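DNA endonuclease I-CeuI (Chlamydomonas eugametos, PDB 2EX5) acts as a homodimeric, magnesium-dependent homing endonuclease that recognises a degenerate 17-19 bp DNA site and makes a staggered cut near the insertion site of its intron. Local coordinates at residues C[32-37]-C[98-102]; C[63-69]-C[81-87]; C[126-130]-C[160-164]. The protein carries 1 engineered substitution. Numbering follows the deposited sequence.

Contact 1: residues C[32-37]-C[98-102]; sequences YLIDLR and YLALE
This is a buried, almost antiparallel helix-helix contact (169° between N-to-C directions), where helix 29-40 lies against helix 94-104. The short axes stay 11.3 Å apart at their closest, so long side chains bridge the gap; the nearest CA atoms are L33 and Y98 at 7.7 Å. Y98 (chi1 t) points toward 32-37 and sets its ring edge against L33 O, with Y98 CE1 3.5 Å from that oxygen. Its hydroxyl accepts a near-linear hydrogen bond from R37, NH1 to OH 2.8 Å. L33 O meanwhile accepts the helical bond from R37 N, 2.7 Å. One turn on, L101 CD2 fits into a notch formed by L36 CD1 (3.5 Å), L33 CD2 (4.1 Å) and Y32 CE1 (4.3 Å). Y32 OH bonds to the backbone of I109. L33 CD1 also rests 3.6 Å from E102 OE1, whose charge is paired with K105. Helix 94-104 is the connection between two strands of the sheet in the LAGLIDADG alpha-beta-beta-alpha-beta-beta-alpha fold, here covered by an N-terminal helix.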
loop_
_atom_site.group_PDB
_atom_site.type_symbol
_atom_site.label_atom_id
_atom_site.label_comp_id
_atom_site.label_asym_id
_atom_site.label_seq_id
_atom_site.Cartn_x
_atom_site.Cartn_y
_atom_site.Cartn_z
ATOM N N TYR C 32 -17.189 8.967 -18.595
ATOM C CA TYR C 32 -15.900 9.191 -17.864
ATOM C C TYR C 32 -15.173 7.868 -17.823
ATOM O O TYR C 32 -14.091 7.754 -18.253
ATOM C CB TYR C 32 -16.296 9.627 -16.415
ATOM C CG TYR C 32 -15.169 10.067 -15.575
ATOM C CD1 TYR C 32 -15.126 9.740 -14.182
ATOM C CD2 TYR C 32 -14.106 10.863 -16.152
ATOM C CE1 TYR C 32 -13.997 10.157 -13.409
ATOM C CE2 TYR C 32 -12.965 11.279 -15.362
ATOM C CZ TYR C 32 -12.939 10.944 -14.001
ATOM O OH TYR C 32 -11.865 11.375 -13.251
ATOM N N LEU C 33 -15.783 6.805 -17.350
ATOM C CA LEU C 33 -15.124 5.506 -17.399
ATOM C C LEU C 33 -14.539 5.069 -18.794
ATOM O O LEU C 33 -13.404 4.588 -18.908
ATOM C CB LEU C 33 -16.196 4.522 -16.946
ATOM C CG LEU C 33 -16.667 4.673 -15.473
ATOM C CD1 LEU C 33 -17.634 3.577 -15.000
ATOM C CD2 LEU C 33 -15.520 4.762 -14.574
ATOM N N ILE C 34 -15.315 5.260 -19.857
ATOM C CA ILE C 34 -14.937 4.953 -21.222
ATOM C C ILE C 34 -13.757 5.757 -21.645
ATOM O O ILE C 34 -12.831 5.234 -22.196
ATOM C CB ILE C 34 -16.096 5.332 -22.225
ATOM C CG1 ILE C 34 -17.188 4.257 -22.260
ATOM C CG2 ILE C 34 -15.554 5.539 -23.761
ATOM C CD1 ILE C 34 -18.616 4.852 -22.818
ATOM N N ASP C 35 -13.775 7.042 -21.360
ATOM C CA ASP C 35 -12.615 7.903 -21.661
ATOM C C ASP C 35 -11.328 7.486 -20.926
ATOM O O ASP C 35 -10.229 7.484 -21.474
ATOM C CB ASP C 35 -12.968 9.367 -21.292
ATOM C CG ASP C 35 -13.995 10.002 -22.237
ATOM O OD1 ASP C 35 -14.268 9.496 -23.387
ATOM O OD2 ASP C 35 -14.531 11.037 -21.796
ATOM N N LEU C 36 -11.471 7.113 -19.664
ATOM C CA LEU C 36 -10.289 6.670 -18.884
ATOM C C LEU C 36 -9.835 5.339 -19.400
ATOM O O LEU C 36 -8.629 5.119 -19.566
ATOM C CB LEU C 36 -10.589 6.587 -17.352
ATOM C CG LEU C 36 -10.871 7.984 -16.763
ATOM C CD1 LEU C 36 -11.776 7.789 -15.526
ATOM C CD2 LEU C 36 -9.620 8.829 -16.462
ATOM N N ARG C 37 -10.791 4.431 -19.647
ATOM C CA ARG C 37 -10.389 3.151 -20.222
ATOM C C ARG C 37 -9.565 3.393 -21.443
ATOM O O ARG C 37 -8.518 2.794 -21.622
ATOM C CB ARG C 37 -11.564 2.262 -20.566
ATOM C CG ARG C 37 -11.875 1.354 -19.418
ATOM C CD ARG C 37 -12.800 0.133 -19.722
ATOM N NE ARG C 37 -13.748 0.327 -20.815
ATOM C CZ ARG C 37 -14.960 0.890 -20.730
ATOM N NH1 ARG C 37 -15.446 1.424 -19.595
ATOM N NH2 ARG C 37 -15.697 0.949 -21.825
ATOM N N TYR C 98 -9.161 2.411 -11.398
ATOM C CA TYR C 98 -10.345 2.223 -12.272
ATOM C C TYR C 98 -11.348 1.246 -11.628
ATOM O O TYR C 98 -12.542 1.529 -11.484
ATOM C CB TYR C 98 -9.896 1.783 -13.685
ATOM C CG TYR C 98 -11.060 1.652 -14.609
ATOM C CD1 TYR C 98 -11.534 2.749 -15.291
ATOM C CD2 TYR C 98 -11.730 0.436 -14.766
ATOM C CE1 TYR C 98 -12.680 2.673 -16.099
ATOM C CE2 TYR C 98 -12.849 0.343 -15.594
ATOM C CZ TYR C 98 -13.288 1.472 -16.261
ATOM O OH TYR C 98 -14.397 1.432 -17.026
ATOM N N LEU C 99 -10.835 0.161 -11.112
ATOM C CA LEU C 99 -11.686 -0.729 -10.297
ATOM C C LEU C 99 -12.394 0.022 -9.167
ATOM O O LEU C 99 -13.627 -0.070 -9.070
ATOM C CB LEU C 99 -10.876 -1.892 -9.744
ATOM C CG LEU C 99 -11.319 -3.312 -9.453
ATOM C CD1 LEU C 99 -10.643 -3.774 -8.142
ATOM C CD2 LEU C 99 -12.911 -3.598 -9.521
ATOM N N ALA C 100 -11.670 0.789 -8.297
ATOM C CA ALA C 100 -12.401 1.604 -7.275
ATOM C C ALA C 100 -13.542 2.478 -7.825
ATOM O O ALA C 100 -14.658 2.502 -7.284
ATOM C CB ALA C 100 -11.419 2.494 -6.504
ATOM N N LEU C 101 -13.238 3.246 -8.877
ATOM C CA LEU C 101 -14.227 4.114 -9.598
ATOM C C LEU C 101 -15.454 3.301 -9.990
ATOM O O LEU C 101 -16.631 3.616 -9.697
ATOM C CB LEU C 101 -13.505 4.623 -10.837
ATOM C CG LEU C 101 -13.469 6.088 -11.282
ATOM C CD1 LEU C 101 -13.292 7.122 -10.108
ATOM C CD2 LEU C 101 -12.456 6.297 -12.387
ATOM N N GLU C 102 -15.135 2.152 -10.592
ATOM C CA GLU C 102 -16.154 1.202 -11.034
ATOM C C GLU C 102 -16.968 0.690 -9.835
ATOM O O GLU C 102 -18.185 0.718 -9.910
ATOM C CB GLU C 102 -15.520 0.135 -11.939
ATOM C CG GLU C 102 -16.508 -0.720 -12.610
ATOM C CD GLU C 102 -16.907 -0.265 -13.981
ATOM O OE1 GLU C 102 -18.060 0.158 -14.136
ATOM O OE2 GLU C 102 -16.106 -0.318 -14.885
#

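Contact 2: residues C[63-69]-C[81-87]; sequences ASLNIST and VDPEFNV. With CA (calcium ion), chain F; nucleotides of chain B.
Strands 63-69 and 81-87 pair antiparallel in the beta hairpin after E62, in the DNA-binding sheet of the LAGLIDADG fold. Both are extended, with axes 4.4 Å and directions 157° apart. Each hydrogen-bonded pair is satisfied both ways: S64 N to N86 O 2.9 Å, N86 N to S64 O 3.0 Å; N66 N to E84 O and E84 N to N66 O, both 2.9 Å; S68 N to D82 O 2.9 Å, D82 N to S68 O 2.6 Å. L65 O is taken by R152. The non-hydrogen-bonded pairs A63-V87, L65-F85, I67-P83 and T69-V81 face the helices; L65 CD2 lies 3.7 Å from F85 CD2 at the ring edge.

The face of S64, N66, S68, D82, E84 and N86 meets DNA chain B. S64 OG donates to OP2 of DA17 (2.7 Å), S68 OG (2.8 Å) and the backbone N of T69 (3.0 Å) to OP2 of DC19. D82, ligand of a Mg2+ site holding calcium here, binds it through OD1 (2.6 Å) and OD2 (2.7 Å) with five waters; water 1 donates to P83 O (2.4 Å). E84 OE1 accepts from DC18 N4 (2.9 Å), consistent with base recognition; the phosphate bonds grip the DNA backbone.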
loop_
_atom_site.group_PDB
_atom_site.type_symbol
_atom_site.label_atom_id
_atom_site.label_comp_id
_atom_site.label_asym_id
_atom_site.label_seq_id
_atom_site.Cartn_x
_atom_site.Cartn_y
_atom_site.Cartn_z
ATOM N N ALA C 63 -5.227 3.726 0.568
ATOM C CA ALA C 63 -6.354 4.675 0.690
ATOM C C ALA C 63 -6.221 5.392 2.035
ATOM O O ALA C 63 -5.494 4.958 2.927
ATOM C CB ALA C 63 -7.663 3.893 0.659
ATOM N N SER C 64 -6.945 6.489 2.190
ATOM C CA SER C 64 -6.794 7.306 3.321
ATOM C C SER C 64 -8.126 7.889 3.499
ATOM O O SER C 64 -8.698 8.379 2.558
ATOM C CB SER C 64 -5.786 8.406 3.059
ATOM O OG SER C 64 -5.811 9.238 4.207
ATOM N N LEU C 65 -8.643 7.808 4.720
ATOM C CA LEU C 65 -9.796 8.543 5.115
ATOM C C LEU C 65 -9.309 9.641 6.041
ATOM O O LEU C 65 -8.757 9.348 7.158
ATOM C CB LEU C 65 -10.754 7.592 5.912
ATOM C CG LEU C 65 -11.540 6.546 5.083
ATOM C CD1 LEU C 65 -12.070 5.470 6.034
ATOM C CD2 LEU C 65 -12.681 7.175 4.345
ATOM N N ASN C 66 -9.532 10.913 5.678
ATOM C CA ASN C 66 -8.862 11.927 6.494
ATOM C C ASN C 66 -9.729 13.131 6.751
ATOM O O ASN C 66 -10.756 13.319 6.083
ATOM C CB ASN C 66 -7.491 12.246 5.907
ATOM C CG ASN C 66 -7.591 12.772 4.448
ATOM O OD1 ASN C 66 -7.126 12.090 3.490
ATOM N ND2 ASN C 66 -8.144 13.966 4.305
ATOM N N ILE C 67 -9.395 13.908 7.764
ATOM C CA ILE C 67 -10.196 15.032 8.138
ATOM C C ILE C 67 -9.279 16.174 8.303
ATOM O O ILE C 67 -8.311 16.155 9.135
ATOM C CB ILE C 67 -11.020 14.744 9.526
ATOM C CG1 ILE C 67 -12.079 13.627 9.326
ATOM C CG2 ILE C 67 -11.755 16.086 10.044
ATOM C CD1 ILE C 67 -12.415 12.895 10.586
ATOM N N SER C 68 -9.573 17.221 7.566
ATOM C CA SER C 68 -8.802 18.417 7.650
ATOM C C SER C 68 -9.531 19.584 8.355
ATOM O O SER C 68 -10.762 19.708 8.255
ATOM C CB SER C 68 -8.335 18.723 6.243
ATOM O OG SER C 68 -7.874 20.045 6.270
ATOM N N THR C 69 -8.793 20.426 9.113
ATOM C CA THR C 69 -9.411 21.521 9.804
ATOM C C THR C 69 -8.668 22.763 9.464
ATOM O O THR C 69 -7.486 22.877 9.759
ATOM C CB THR C 69 -9.501 21.314 11.338
ATOM O OG1 THR C 69 -10.410 20.268 11.593
ATOM C CG2 THR C 69 -10.081 22.581 12.061
ATOM N N VAL C 81 -14.243 21.892 9.092
ATOM C CA VAL C 81 -13.737 20.552 9.300
ATOM C C VAL C 81 -14.139 19.698 8.077
ATOM O O VAL C 81 -15.291 19.587 7.693
ATOM C CB VAL C 81 -14.320 19.978 10.619
ATOM C CG1 VAL C 81 -13.670 18.671 11.027
ATOM C CG2 VAL C 81 -14.210 21.040 11.769
ATOM N N ASP C 82 -13.181 19.071 7.446
ATOM C CA ASP C 82 -13.497 18.578 6.134
ATOM C C ASP C 82 -13.008 17.189 5.900
ATOM O O ASP C 82 -11.822 17.040 5.756
ATOM C CB ASP C 82 -12.909 19.506 5.072
ATOM C CG ASP C 82 -13.792 19.515 3.773
ATOM O OD1 ASP C 82 -15.032 19.232 3.852
ATOM O OD2 ASP C 82 -13.271 19.837 2.707
ATOM N N PRO C 83 -13.949 16.203 5.715
ATOM C CA PRO C 83 -13.651 14.794 5.413
ATOM C C PRO C 83 -13.316 14.570 3.913
ATOM O O PRO C 83 -13.935 15.193 2.986
ATOM C CB PRO C 83 -14.965 14.072 5.782
ATOM C CG PRO C 83 -16.030 15.031 5.590
ATOM C CD PRO C 83 -15.407 16.438 5.702
ATOM N N GLU C 84 -12.408 13.663 3.671
ATOM C CA GLU C 84 -12.017 13.315 2.311
ATOM C C GLU C 84 -11.625 11.842 2.357
ATOM O O GLU C 84 -11.001 11.417 3.288
ATOM C CB GLU C 84 -10.843 14.161 1.860
ATOM C CG GLU C 84 -10.285 13.757 0.417
ATOM C CD GLU C 84 -9.334 14.767 -0.115
ATOM O OE1 GLU C 84 -8.175 14.402 -0.319
ATOM O OE2 GLU C 84 -9.701 15.985 -0.279
ATOM N N PHE C 85 -11.997 11.070 1.335
ATOM C CA PHE C 85 -11.377 9.763 1.033
ATOM C C PHE C 85 -10.444 9.880 -0.162
ATOM O O PHE C 85 -10.841 10.472 -1.121
ATOM C CB PHE C 85 -12.516 8.845 0.708
ATOM C CG PHE C 85 -12.092 7.528 0.065
ATOM C CD1 PHE C 85 -12.203 7.333 -1.322
ATOM C CD2 PHE C 85 -11.627 6.516 0.836
ATOM C CE1 PHE C 85 -11.789 6.109 -1.905
ATOM C CE2 PHE C 85 -11.195 5.311 0.257
ATOM C CZ PHE C 85 -11.318 5.117 -1.129
ATOM N N ASN C 86 -9.253 9.275 -0.201
ATOM C CA ASN C 86 -8.496 9.329 -1.463
ATOM C C ASN C 86 -7.711 8.108 -1.540
ATOM O O ASN C 86 -7.498 7.480 -0.492
ATOM C CB ASN C 86 -7.525 10.547 -1.675
ATOM C CG ASN C 86 -6.370 10.642 -0.658
ATOM O OD1 ASN C 86 -6.234 11.645 -0.021
ATOM N ND2 ASN C 86 -5.556 9.629 -0.519
ATOM N N VAL C 87 -7.213 7.830 -2.757
ATOM C CA VAL C 87 -6.342 6.667 -3.057
ATOM C C VAL C 87 -5.381 7.072 -4.127
ATOM O O VAL C 87 -5.810 7.449 -5.193
ATOM C CB VAL C 87 -7.133 5.449 -3.638
ATOM C CG1 VAL C 87 -6.344 3.993 -3.305
ATOM C CG2 VAL C 87 -8.418 5.427 -3.046
HETATM CA CA CA F . -15.446 19.146 1.278
ATOM P P DA B 17 -2.751 7.793 5.969
ATOM O OP1 DA B 17 -2.268 7.266 7.254
ATOM O OP2 DA B 17 -4.146 7.515 5.504
ATOM O "O5'" DA B 17 -2.688 9.409 5.925
ATOM C "C5'" DA B 17 -1.464 10.136 6.420
ATOM C "C4'" DA B 17 -1.741 11.637 6.351
ATOM O "O4'" DA B 17 -1.649 11.974 4.919
ATOM C "C3'" DA B 17 -3.142 12.015 6.734
ATOM O "O3'" DA B 17 -3.033 13.076 7.641
ATOM C "C2'" DA B 17 -3.773 12.463 5.355
ATOM C "C1'" DA B 17 -2.572 12.930 4.569
ATOM N N9 DA B 17 -2.702 13.130 3.092
ATOM C C8 DA B 17 -3.506 12.461 2.144
ATOM N N7 DA B 17 -3.356 12.919 0.936
ATOM C C5 DA B 17 -2.440 13.994 1.063
ATOM C C6 DA B 17 -1.863 14.941 0.161
ATOM N N6 DA B 17 -2.119 15.047 -1.150
ATOM N N1 DA B 17 -0.971 15.844 0.659
ATOM C C2 DA B 17 -0.677 15.829 1.988
ATOM N N3 DA B 17 -1.117 14.969 2.946
ATOM C C4 DA B 17 -2.020 14.091 2.399
ATOM P P DC B 18 -4.217 13.667 8.521
ATOM O OP1 DC B 18 -3.589 14.413 9.622
ATOM O OP2 DC B 18 -5.063 12.513 8.842
ATOM O "O5'" DC B 18 -5.231 14.563 7.682
ATOM C "C5'" DC B 18 -5.346 16.015 7.476
ATOM C "C4'" DC B 18 -4.101 16.655 6.854
ATOM O "O4'" DC B 18 -3.814 16.035 5.586
ATOM C "C3'" DC B 18 -4.236 18.128 6.488
ATOM O "O3'" DC B 18 -3.837 18.896 7.622
ATOM C "C2'" DC B 18 -3.325 18.370 5.258
ATOM C "C1'" DC B 18 -3.401 16.995 4.628
ATOM N N1 DC B 18 -4.217 16.714 3.313
ATOM C C2 DC B 18 -3.749 17.347 2.180
ATOM O O2 DC B 18 -2.838 18.110 2.430
ATOM N N3 DC B 18 -4.305 17.139 0.923
ATOM C C4 DC B 18 -5.293 16.256 0.836
ATOM N N4 DC B 18 -5.807 16.107 -0.389
ATOM C C5 DC B 18 -5.829 15.581 1.983
ATOM C C6 DC B 18 -5.276 15.834 3.229
ATOM P P DC B 19 -4.451 20.343 7.881
ATOM O OP1 DC B 19 -3.674 20.827 9.064
ATOM O OP2 DC B 19 -5.919 20.151 8.209
ATOM O "O5'" DC B 19 -4.239 21.280 6.652
ATOM C "C5'" DC B 19 -2.941 21.472 6.139
ATOM C "C4'" DC B 19 -3.036 22.647 5.162
ATOM O "O4'" DC B 19 -3.439 22.106 3.871
ATOM C "C3'" DC B 19 -4.097 23.675 5.491
ATOM O "O3'" DC B 19 -3.391 24.926 5.334
ATOM C "C2'" DC B 19 -5.232 23.440 4.448
ATOM C "C1'" DC B 19 -4.511 22.759 3.268
ATOM N N1 DC B 19 -5.283 21.622 2.532
ATOM C C2 DC B 19 -5.433 21.713 1.173
ATOM O O2 DC B 19 -4.994 22.739 0.592
ATOM N N3 DC B 19 -6.143 20.739 0.519
ATOM C C4 DC B 19 -6.691 19.707 1.127
ATOM N N4 DC B 19 -7.332 18.805 0.351
ATOM C C5 DC B 19 -6.537 19.577 2.526
ATOM C C6 DC B 19 -5.854 20.551 3.166
HETATM O O HOH W 1 -15.553 16.731 2.075
HETATM O O HOH W 2 -16.959 18.681 -0.749
HETATM O O HOH W 3 -17.790 19.065 2.625
HETATM O O HOH W 4 -15.999 21.480 1.498
HETATM O O HOH W 5 -13.636 19.231 -0.084
#

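Contact 3: residues C[126-130]-C[160-164]; sequences RQSLE and LELFN. With nucleotides of chain A.
A water bridges the two helices: water 6 accepts from R126 NE (2.8 Å) and donates to L160 O (3.0 Å), a carbonyl that also receives the helical bond from N164 N at 3.1 Å. The first turn of helix 126-141 meets the last turn of helix 147-164 at a signed crossing angle of -135°, with short axes 11.0 Å apart at their closest. E130 and L160 have the nearest CA atoms, 7.0 Å apart.

R126 and L160 are the most heavily covered residues. R126 (chi1 m, chi2 t, chi3 p) points toward 160-164 and lays one face of its guanidinium over F163 CB, with NH1 3.2 Å from that carbon. Its aliphatic part packs on L160, CG to CD1 4.2 Å. L160 CD2 fits against L129 CB (4.1 Å) and E130 N (4.0 Å), and L160 CG lies 4.2 Å from E130 CG.

The opening turn of helix 126-141 also touches DNA chain A. R126 N donates to OP2 of DA5 (3.2 Å), so a backbone amide at a helix N terminus holds a phosphate, and R126 NH2 stands 3.7 Å from OP2 of DT4. R126 is thus a DNA-contacting residue, bonded to a phosphate through its backbone amide.

Both helices pack on strand 79-90, whose P83 meets R126, L160 and F163, while L129 packs on F85 and on I123 of strand 118-123. F163 stacks edge-to-face with H168, another DNA-interaction residue, and touches I178 of helix 171-185.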
loop_
_atom_site.group_PDB
_atom_site.type_symbol
_atom_site.label_atom_id
_atom_site.label_comp_id
_atom_site.label_asym_id
_atom_site.label_seq_id
_atom_site.Cartn_x
_atom_site.Cartn_y
_atom_site.Cartn_z
ATOM N N ARG C 126 -20.117 14.451 0.583
ATOM C CA ARG C 126 -20.408 13.797 1.842
ATOM C C ARG C 126 -21.462 12.725 1.685
ATOM O O ARG C 126 -21.378 11.760 2.435
ATOM C CB ARG C 126 -20.751 14.809 2.936
ATOM C CG ARG C 126 -19.442 15.402 3.582
ATOM C CD ARG C 126 -19.658 16.712 4.227
ATOM N NE ARG C 126 -20.963 16.708 4.873
ATOM C CZ ARG C 126 -21.517 17.776 5.416
ATOM N NH1 ARG C 126 -22.754 17.734 5.895
ATOM N NH2 ARG C 126 -20.818 18.898 5.460
ATOM N N GLN C 127 -22.386 12.822 0.699
ATOM C CA GLN C 127 -23.413 11.749 0.534
ATOM C C GLN C 127 -22.714 10.531 0.003
ATOM O O GLN C 127 -22.922 9.443 0.503
ATOM C CB GLN C 127 -24.494 11.988 -0.540
ATOM C CG GLN C 127 -25.290 13.235 -0.691
ATOM C CD GLN C 127 -26.337 13.046 -1.894
ATOM O OE1 GLN C 127 -27.531 13.286 -1.715
ATOM N NE2 GLN C 127 -25.845 12.579 -3.112
ATOM N N SER C 128 -21.935 10.682 -1.052
ATOM C CA SER C 128 -21.078 9.584 -1.555
ATOM C C SER C 128 -20.252 8.852 -0.468
ATOM O O SER C 128 -20.065 7.670 -0.497
ATOM C CB SER C 128 -20.093 10.120 -2.555
ATOM O OG SER C 128 -20.709 10.861 -3.546
ATOM N N LEU C 129 -19.649 9.615 0.417
ATOM C CA LEU C 129 -18.774 9.113 1.459
ATOM C C LEU C 129 -19.618 8.246 2.394
ATOM O O LEU C 129 -19.275 7.124 2.758
ATOM C CB LEU C 129 -18.185 10.393 2.171
ATOM C CG LEU C 129 -16.719 10.847 2.108
ATOM C CD1 LEU C 129 -15.774 10.158 1.088
ATOM C CD2 LEU C 129 -16.441 12.288 2.411
ATOM N N GLU C 130 -20.762 8.768 2.783
ATOM C CA GLU C 130 -21.767 7.987 3.498
ATOM C C GLU C 130 -22.494 6.816 2.835
ATOM O O GLU C 130 -22.820 5.795 3.482
ATOM C CB GLU C 130 -22.856 8.980 3.756
ATOM C CG GLU C 130 -22.952 9.275 5.116
ATOM C CD GLU C 130 -24.131 10.156 5.318
ATOM O OE1 GLU C 130 -23.925 11.414 5.182
ATOM O OE2 GLU C 130 -25.212 9.537 5.579
ATOM N N LEU C 160 -19.462 12.206 9.921
ATOM C CA LEU C 160 -20.428 12.365 8.836
ATOM C C LEU C 160 -21.845 12.502 9.432
ATOM O O LEU C 160 -22.658 13.283 8.901
ATOM C CB LEU C 160 -20.312 11.217 7.800
ATOM C CG LEU C 160 -19.483 11.184 6.467
ATOM C CD1 LEU C 160 -18.537 12.228 6.176
ATOM C CD2 LEU C 160 -18.876 9.827 6.129
ATOM N N GLU C 161 -22.132 11.797 10.546
ATOM C CA GLU C 161 -23.512 11.798 11.138
ATOM C C GLU C 161 -23.730 13.064 11.880
ATOM O O GLU C 161 -24.796 13.602 11.822
ATOM C CB GLU C 161 -23.789 10.577 12.043
ATOM C CG GLU C 161 -23.446 9.208 11.368
ATOM C CD GLU C 161 -23.789 7.911 12.245
ATOM O OE1 GLU C 161 -24.521 8.058 13.287
ATOM O OE2 GLU C 161 -23.356 6.761 11.865
ATOM N N LEU C 162 -22.726 13.539 12.617
ATOM C CA LEU C 162 -22.707 14.895 13.188
ATOM C C LEU C 162 -23.019 15.990 12.151
ATOM O O LEU C 162 -23.843 16.846 12.392
ATOM C CB LEU C 162 -21.318 15.193 13.821
ATOM C CG LEU C 162 -20.944 14.844 15.289
ATOM C CD1 LEU C 162 -22.040 15.163 16.353
ATOM C CD2 LEU C 162 -20.398 13.443 15.483
ATOM N N PHE C 163 -22.335 15.970 10.996
ATOM C CA PHE C 163 -22.557 16.971 9.943
ATOM C C PHE C 163 -23.952 16.929 9.411
ATOM O O PHE C 163 -24.517 17.974 9.181
ATOM C CB PHE C 163 -21.591 16.829 8.736
ATOM C CG PHE C 163 -20.147 16.945 9.090
ATOM C CD1 PHE C 163 -19.693 17.964 9.940
ATOM C CD2 PHE C 163 -19.237 16.082 8.555
ATOM C CE1 PHE C 163 -18.351 18.101 10.258
ATOM C CE2 PHE C 163 -17.902 16.235 8.876
ATOM C CZ PHE C 163 -17.456 17.234 9.746
ATOM N N ASN C 164 -24.486 15.717 9.202
ATOM C CA ASN C 164 -25.898 15.515 8.875
ATOM C C ASN C 164 -26.933 16.131 9.821
ATOM O O ASN C 164 -27.974 16.634 9.374
ATOM C CB ASN C 164 -26.164 14.062 8.828
ATOM C CG ASN C 164 -25.822 13.512 7.536
ATOM O OD1 ASN C 164 -25.588 12.301 7.411
ATOM N ND2 ASN C 164 -25.634 14.409 6.561
ATOM P P DA A 5 -20.693 18.339 -0.061
ATOM O OP1 DA A 5 -22.104 18.043 0.303
ATOM O OP2 DA A 5 -19.609 17.621 0.641
ATOM O "O5'" DA A 5 -20.520 18.321 -1.656
ATOM C "C5'" DA A 5 -21.286 19.300 -2.302
ATOM C "C4'" DA A 5 -20.694 19.658 -3.635
ATOM O "O4'" DA A 5 -19.943 20.862 -3.383
ATOM C "C3'" DA A 5 -19.739 18.708 -4.371
ATOM O "O3'" DA A 5 -19.928 18.801 -5.780
ATOM C "C2'" DA A 5 -18.333 19.269 -4.050
ATOM C "C1'" DA A 5 -18.610 20.756 -3.911
ATOM N N9 DA A 5 -17.809 21.522 -2.954
ATOM C C8 DA A 5 -17.771 21.375 -1.580
ATOM N N7 DA A 5 -17.042 22.320 -1.012
ATOM C C5 DA A 5 -16.595 23.134 -2.033
ATOM C C6 DA A 5 -15.707 24.259 -2.041
ATOM N N6 DA A 5 -15.139 24.800 -0.926
ATOM N N1 DA A 5 -15.508 24.802 -3.239
ATOM C C2 DA A 5 -16.037 24.232 -4.352
ATOM N N3 DA A 5 -16.837 23.168 -4.490
ATOM C C4 DA A 5 -17.082 22.655 -3.267
ATOM P P DT A 4 -22.606 22.311 4.901
ATOM O OP1 DT A 4 -23.708 21.420 5.251
ATOM O OP2 DT A 4 -21.398 22.502 5.727
ATOM O "O5'" DT A 4 -22.005 21.790 3.513
ATOM C "C5'" DT A 4 -22.874 21.630 2.404
ATOM C "C4'" DT A 4 -22.017 21.509 1.181
ATOM O "O4'" DT A 4 -21.621 22.828 0.704
ATOM C "C3'" DT A 4 -20.748 20.681 1.402
ATOM O "O3'" DT A 4 -20.374 19.894 0.272
ATOM C "C2'" DT A 4 -19.718 21.798 1.408
ATOM C "C1'" DT A 4 -20.298 22.671 0.316
ATOM N N1 DT A 4 -19.590 23.939 0.264
ATOM C C2 DT A 4 -19.359 24.531 -0.991
ATOM O O2 DT A 4 -19.680 24.119 -2.073
ATOM N N3 DT A 4 -18.649 25.676 -1.002
ATOM C C4 DT A 4 -18.163 26.297 0.103
ATOM O O4 DT A 4 -17.586 27.378 -0.066
ATOM C C5 DT A 4 -18.421 25.670 1.407
ATOM C C7 DT A 4 -18.106 26.486 2.679
ATOM C C6 DT A 4 -19.121 24.507 1.439
HETATM O O HOH W 6 -21.962 14.493 6.264
#

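From the N terminus, helix 29-40 packs against helix 94-104, so contact 1 closes a loop of 60 residues. Inside it lie helix 49-62 and the hairpin of contact 2, whose strand 79-90 leads on to helix 94-104. Contact 2 is therefore nested within contact 1, yet the two do not touch, their nearest atoms being about 5 Å apart and their centres about 22 Å. Contact 3 comes later, in series with both, and closes a mainly helical loop. It packs directly on contact 2, with F85 CB 3.5 Å from L129 CD1 and P83 CG 3.8 Å from L160 CD1. Together they join the N-terminal helices, the DNA-binding sheet and the helices that back it.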